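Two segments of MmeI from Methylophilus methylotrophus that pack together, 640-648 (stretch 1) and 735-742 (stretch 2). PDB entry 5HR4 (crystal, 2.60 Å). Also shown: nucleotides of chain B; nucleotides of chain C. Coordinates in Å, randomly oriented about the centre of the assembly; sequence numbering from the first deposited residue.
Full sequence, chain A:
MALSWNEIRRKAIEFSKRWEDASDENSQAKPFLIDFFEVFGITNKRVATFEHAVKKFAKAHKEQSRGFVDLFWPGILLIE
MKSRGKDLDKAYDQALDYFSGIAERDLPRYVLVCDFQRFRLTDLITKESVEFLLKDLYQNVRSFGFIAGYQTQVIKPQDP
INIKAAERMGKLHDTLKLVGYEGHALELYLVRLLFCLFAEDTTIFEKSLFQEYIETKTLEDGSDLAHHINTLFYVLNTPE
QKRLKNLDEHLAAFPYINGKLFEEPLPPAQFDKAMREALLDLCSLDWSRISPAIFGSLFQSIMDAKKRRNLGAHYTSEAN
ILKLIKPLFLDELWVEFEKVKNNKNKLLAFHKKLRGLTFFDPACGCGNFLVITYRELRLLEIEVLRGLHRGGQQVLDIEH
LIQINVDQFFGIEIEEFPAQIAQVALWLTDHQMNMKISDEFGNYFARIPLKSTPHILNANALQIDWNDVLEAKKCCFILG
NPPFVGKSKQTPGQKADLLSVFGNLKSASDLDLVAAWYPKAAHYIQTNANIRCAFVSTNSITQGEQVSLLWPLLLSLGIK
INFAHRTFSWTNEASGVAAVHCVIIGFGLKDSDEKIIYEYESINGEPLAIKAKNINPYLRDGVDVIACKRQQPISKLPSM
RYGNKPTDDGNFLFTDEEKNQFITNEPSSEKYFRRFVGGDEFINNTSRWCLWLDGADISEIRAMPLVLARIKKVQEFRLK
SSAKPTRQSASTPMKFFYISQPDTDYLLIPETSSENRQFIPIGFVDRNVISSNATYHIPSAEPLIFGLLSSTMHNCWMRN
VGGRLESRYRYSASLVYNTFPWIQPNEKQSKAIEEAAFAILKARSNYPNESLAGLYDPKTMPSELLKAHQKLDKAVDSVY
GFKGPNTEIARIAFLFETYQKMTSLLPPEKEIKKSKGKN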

# COMPACT_ATOMS: atom_id res chain seq x y z
N MET A 640 -10.71 -13.70 -27.84
CA MET A 640 -11.17 -12.41 -27.35
C MET A 640 -10.15 -11.32 -27.69
O MET A 640 -8.95 -11.58 -27.79
CB MET A 640 -11.40 -12.45 -25.83
CG MET A 640 -11.84 -11.14 -25.20
SD MET A 640 -12.24 -11.33 -23.46
CE MET A 640 -13.69 -12.37 -23.59
N ARG A 641 -10.65 -10.10 -27.86
CA ARG A 641 -9.84 -9.00 -28.35
C ARG A 641 -9.96 -7.78 -27.44
O ARG A 641 -10.96 -7.59 -26.74
CB ARG A 641 -10.27 -8.64 -29.78
CG ARG A 641 -10.20 -9.82 -30.72
CD ARG A 641 -8.84 -9.88 -31.37
NE ARG A 641 -8.71 -8.74 -32.26
CZ ARG A 641 -7.59 -8.37 -32.88
NH1 ARG A 641 -6.47 -9.05 -32.71
NH2 ARG A 641 -7.62 -7.31 -33.66
N TYR A 642 -8.91 -6.95 -27.47
CA TYR A 642 -8.81 -5.73 -26.68
C TYR A 642 -9.38 -4.56 -27.47
O TYR A 642 -9.14 -4.43 -28.68
CB TYR A 642 -7.33 -5.50 -26.33
CG TYR A 642 -7.02 -4.42 -25.30
CD1 TYR A 642 -7.61 -4.45 -24.05
CD2 TYR A 642 -6.10 -3.41 -25.57
CE1 TYR A 642 -7.33 -3.49 -23.10
CE2 TYR A 642 -5.82 -2.43 -24.62
CZ TYR A 642 -6.43 -2.48 -23.38
OH TYR A 642 -6.16 -1.54 -22.39
N GLY A 643 -10.13 -3.70 -26.79
CA GLY A 643 -10.73 -2.54 -27.44
C GLY A 643 -9.69 -1.58 -28.01
O GLY A 643 -8.50 -1.63 -27.67
N ASN A 644 -10.16 -0.69 -28.89
CA ASN A 644 -9.29 0.28 -29.55
C ASN A 644 -8.82 1.35 -28.56
O ASN A 644 -9.62 1.93 -27.84
CB ASN A 644 -10.01 0.96 -30.72
CG ASN A 644 -10.96 0.04 -31.45
OD1 ASN A 644 -10.56 -0.71 -32.35
ND2 ASN A 644 -12.23 0.10 -31.08
N LYS A 645 -7.51 1.63 -28.58
CA LYS A 645 -6.87 2.58 -27.67
C LYS A 645 -6.50 3.84 -28.43
O LYS A 645 -5.71 3.77 -29.39
CB LYS A 645 -5.64 1.94 -27.04
CG LYS A 645 -4.75 2.86 -26.25
CD LYS A 645 -3.66 2.05 -25.52
CE LYS A 645 -2.54 2.99 -25.04
NZ LYS A 645 -1.41 2.33 -24.31
N PRO A 646 -7.03 5.00 -28.05
CA PRO A 646 -6.90 6.19 -28.92
C PRO A 646 -5.59 6.95 -28.78
O PRO A 646 -5.05 7.46 -29.78
CB PRO A 646 -8.08 7.05 -28.48
CG PRO A 646 -8.30 6.66 -27.03
CD PRO A 646 -8.07 5.17 -27.03
N THR A 647 -5.09 7.06 -27.55
CA THR A 647 -3.98 7.95 -27.19
C THR A 647 -4.09 9.29 -27.89
O THR A 647 -3.26 9.65 -28.72
CB THR A 647 -2.63 7.31 -27.49
OG1 THR A 647 -2.61 5.95 -27.04
CG2 THR A 647 -1.53 8.07 -26.76
N ASP A 648 -5.14 10.05 -27.56
CA ASP A 648 -5.44 11.25 -28.33
C ASP A 648 -5.62 12.50 -27.49
O ASP A 648 -6.00 13.54 -28.02
CB ASP A 648 -6.69 11.04 -29.18
CG ASP A 648 -7.98 11.05 -28.36
OD1 ASP A 648 -7.91 10.84 -27.12
OD2 ASP A 648 -9.06 11.27 -28.96
P DT B 3 -4.21 -8.62 -26.07
OP1 DT B 3 -3.99 -9.59 -24.96
OP2 DT B 3 -5.04 -9.10 -27.19
O5' DT B 3 -4.78 -7.22 -25.49
C5' DT B 3 -4.70 -6.87 -24.09
C4' DT B 3 -3.28 -6.83 -23.57
O4' DT B 3 -2.49 -5.84 -24.32
C3' DT B 3 -3.15 -6.42 -22.10
O3' DT B 3 -2.08 -7.13 -21.49
C2' DT B 3 -2.79 -4.93 -22.22
C1' DT B 3 -1.84 -5.00 -23.39
N1 DT B 3 -1.57 -3.70 -24.03
C2 DT B 3 -0.54 -2.92 -23.56
O2 DT B 3 0.16 -3.23 -22.62
N3 DT B 3 -0.36 -1.74 -24.23
C4 DT B 3 -1.08 -1.28 -25.33
O4 DT B 3 -0.85 -0.20 -25.87
C5 DT B 3 -2.14 -2.15 -25.78
C7 DT B 3 -3.00 -1.76 -26.93
C6 DT B 3 -2.33 -3.31 -25.11
P DG C 9 -5.29 9.38 -23.50
OP1 DG C 9 -5.09 10.83 -23.67
OP2 DG C 9 -5.99 8.50 -24.47
O5' DG C 9 -3.90 8.70 -23.16
C5' DG C 9 -3.00 9.36 -22.33
C4' DG C 9 -1.95 8.41 -21.84
O4' DG C 9 -2.57 7.26 -21.20
C3' DG C 9 -1.06 7.82 -22.92
O3' DG C 9 0.19 7.58 -22.34
C2' DG C 9 -1.75 6.50 -23.22
C1' DG C 9 -2.05 6.10 -21.80
N9 DG C 9 -3.00 5.02 -21.68
C8 DG C 9 -4.05 4.72 -22.51
N7 DG C 9 -4.70 3.66 -22.15
C5 DG C 9 -4.04 3.25 -20.99
C6 DG C 9 -4.28 2.15 -20.12
O6 DG C 9 -5.16 1.29 -20.20
N1 DG C 9 -3.35 2.11 -19.09
C2 DG C 9 -2.34 3.01 -18.90
N2 DG C 9 -1.54 2.83 -17.85
N3 DG C 9 -2.11 4.02 -19.69
C4 DG C 9 -2.99 4.08 -20.71
P DA B 2 -2.76 -7.96 -32.45
OP1 DA B 2 -2.67 -9.41 -32.77
OP2 DA B 2 -4.03 -7.25 -32.71
O5' DA B 2 -2.40 -7.66 -30.90
C5' DA B 2 -1.53 -8.54 -30.15
C4' DA B 2 -1.42 -8.13 -28.68
O4' DA B 2 -0.44 -7.06 -28.51
C3' DA B 2 -2.70 -7.62 -28.00
O3' DA B 2 -2.79 -8.21 -26.70
C2' DA B 2 -2.46 -6.11 -27.90
C1' DA B 2 -0.97 -6.12 -27.60
N9 DA B 2 -0.27 -4.84 -27.76
C8 DA B 2 -0.47 -3.88 -28.72
N7 DA B 2 0.32 -2.84 -28.59
C5 DA B 2 1.10 -3.15 -27.47
C6 DA B 2 2.14 -2.46 -26.80
N6 DA B 2 2.60 -1.27 -27.17
N1 DA B 2 2.68 -3.05 -25.72
C2 DA B 2 2.23 -4.24 -25.34
N3 DA B 2 1.27 -4.98 -25.89
C4 DA B 2 0.74 -4.37 -26.96
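Stretch 2, residues 735-742: KFFYISQP

The shortest polar contact between the two stretches is made by a serine hydroxyl. Ser740 points its CA-to-CB bond toward stretch 1, and with chi1 in the p well its OG donates a hydrogen bond to Tyr642 O at 2.5 Å. A small hydroxyl-bearing side chain suits this place, because it can reach a main-chain carbonyl while leaving the backbones close. The neighbouring amides converge on Asn644. Its OD1 accepts hydrogen bonds from Ser740 N and from Gln741 N, each 2.8 Å away, the first nearly straight at 165° and the second more bent at 136°. A carboxamide oxygen can accept two donors at once, so one side chain here holds two successive peptide groups. The other half of the amide adds a weak hydrogen bond from Asn644 ND2 to Gln741 OE1 at 3.4 Å.

Beyond this cluster the contact passes to the backbones, which run antiparallel: Asn644 lies nearest Ile739 (CA to CA 4.7 Å), Lys645 nearest Tyr738 (CA to CA 5.0 Å) and Pro646 nearest Phe736 (CA to CA 4.4 Å). Lys645 and Tyr738 form a single antiparallel bridge, with Lys645 N donating to Tyr738 O at 2.9 Å and Tyr738 N donating to Lys645 O at 3.0 Å. Both residues have extended backbones, as such a reciprocal pair requires. Just before it, Asn644 CA approaches Tyr738 O to 3.3 Å in a CA-H...O contact. The pairing does not grow into a sheet; stretch 2 has no regular helix or strand. At Pro646, whose ring nitrogen has no hydrogen to donate, the carbonyl still takes part: Phe737 N gives a weak hydrogen bond to Pro646 O at 3.4 Å.

Packing surrounds this polar core. The Pro646 ring lies over one face of the Phe736 ring, with Pro646 CB 3.9 Å from the ring centroid and only 8° off its normal, a CH-pi contact suited to a compact, rigid proline against a flat aromatic. Asn644 CB meets the edge of the same ring, 3.7 Å from Phe736 CD2. Phe737, its CA-to-CB bond toward stretch 1, brings its CB to 3.3 Å from Thr647 OG1, while its ring CD1 lies 3.9 Å from Lys645 CE. The lysine is fully extended, all four chi angles t, and its methylenes can therefore pass the phenyl ring while NZ reaches the DNA, donating a hydrogen bond to O4 of DT3 at 3.0 Å.

Toward the other end, Tyr738 CD2 comes within 4.3 Å of Tyr642 CD2, at the edge of the Tyr642 ring. The Tyr738 hydroxyl lies over one face of the Arg641 guanidinium, with OH 4.0 Å from NH1, and Arg641 NH2 touches Ser740 CB at 3.8 Å. Both stretches then share a phosphate oxygen: Tyr738 OH donates to OP2 of DA2 at 2.5 Å, and Arg641 NH1 makes a weak hydrogen bond to the same OP2 at 3.0 Å.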

# COMPACT_ATOMS: atom_id res chain seq x y z
N LYS A 735 -5.20 7.95 -37.05
CA LYS A 735 -5.61 6.61 -36.68
C LYS A 735 -5.37 6.44 -35.19
O LYS A 735 -4.41 6.98 -34.65
CB LYS A 735 -4.83 5.56 -37.48
CG LYS A 735 -5.24 5.48 -38.94
CD LYS A 735 -4.40 4.47 -39.72
CE LYS A 735 -4.46 4.77 -41.22
NZ LYS A 735 -3.83 6.08 -41.61
N PHE A 736 -6.27 5.70 -34.54
CA PHE A 736 -6.07 5.37 -33.14
C PHE A 736 -4.71 4.70 -32.98
O PHE A 736 -4.19 4.08 -33.91
CB PHE A 736 -7.19 4.43 -32.63
CG PHE A 736 -8.47 5.14 -32.21
CD1 PHE A 736 -8.80 6.39 -32.69
CD2 PHE A 736 -9.36 4.51 -31.33
CE1 PHE A 736 -9.99 7.02 -32.31
CE2 PHE A 736 -10.55 5.14 -30.94
CZ PHE A 736 -10.86 6.40 -31.43
N PHE A 737 -4.15 4.82 -31.78
CA PHE A 737 -2.87 4.19 -31.48
C PHE A 737 -2.92 2.68 -31.65
O PHE A 737 -2.06 2.09 -32.30
CB PHE A 737 -2.44 4.57 -30.07
CG PHE A 737 -1.25 3.81 -29.58
CD1 PHE A 737 -1.42 2.71 -28.77
CD2 PHE A 737 0.03 4.21 -29.92
CE1 PHE A 737 -0.32 2.01 -28.30
CE2 PHE A 737 1.15 3.51 -29.45
CZ PHE A 737 0.97 2.41 -28.64
N TYR A 738 -3.90 2.01 -31.04
CA TYR A 738 -4.15 0.60 -31.31
C TYR A 738 -5.56 0.45 -31.83
O TYR A 738 -6.50 1.00 -31.25
CB TYR A 738 -3.93 -0.26 -30.07
CG TYR A 738 -4.22 -1.74 -30.30
CD1 TYR A 738 -3.41 -2.50 -31.14
CD2 TYR A 738 -5.29 -2.38 -29.65
CE1 TYR A 738 -3.67 -3.85 -31.34
CE2 TYR A 738 -5.55 -3.74 -29.85
CZ TYR A 738 -4.73 -4.47 -30.69
OH TYR A 738 -4.98 -5.80 -30.90
N ILE A 739 -5.71 -0.26 -32.95
CA ILE A 739 -6.98 -0.45 -33.63
C ILE A 739 -7.27 -1.94 -33.68
O ILE A 739 -6.41 -2.73 -34.09
CB ILE A 739 -6.97 0.16 -35.05
CG1 ILE A 739 -6.90 1.69 -35.01
CG2 ILE A 739 -8.22 -0.23 -35.81
CD1 ILE A 739 -7.16 2.35 -36.35
N SER A 740 -8.47 -2.31 -33.26
CA SER A 740 -8.89 -3.70 -33.25
C SER A 740 -10.27 -3.91 -33.82
O SER A 740 -10.64 -5.06 -34.07
CB SER A 740 -8.87 -4.26 -31.82
OG SER A 740 -9.64 -3.44 -30.96
N GLN A 741 -11.05 -2.84 -34.05
CA GLN A 741 -12.43 -2.85 -34.53
C GLN A 741 -12.71 -4.03 -35.45
O GLN A 741 -11.99 -4.26 -36.42
CB GLN A 741 -12.73 -1.54 -35.27
CG GLN A 741 -14.19 -1.35 -35.62
CD GLN A 741 -15.06 -1.33 -34.39
OE1 GLN A 741 -14.58 -1.14 -33.28
NE2 GLN A 741 -16.36 -1.55 -34.58
N PRO A 742 -13.74 -4.82 -35.15
CA PRO A 742 -14.11 -5.94 -36.02
C PRO A 742 -15.00 -5.48 -37.17
O PRO A 742 -15.37 -4.32 -37.28
CB PRO A 742 -14.86 -6.88 -35.08
CG PRO A 742 -14.93 -6.18 -33.73
CD PRO A 742 -14.56 -4.75 -33.93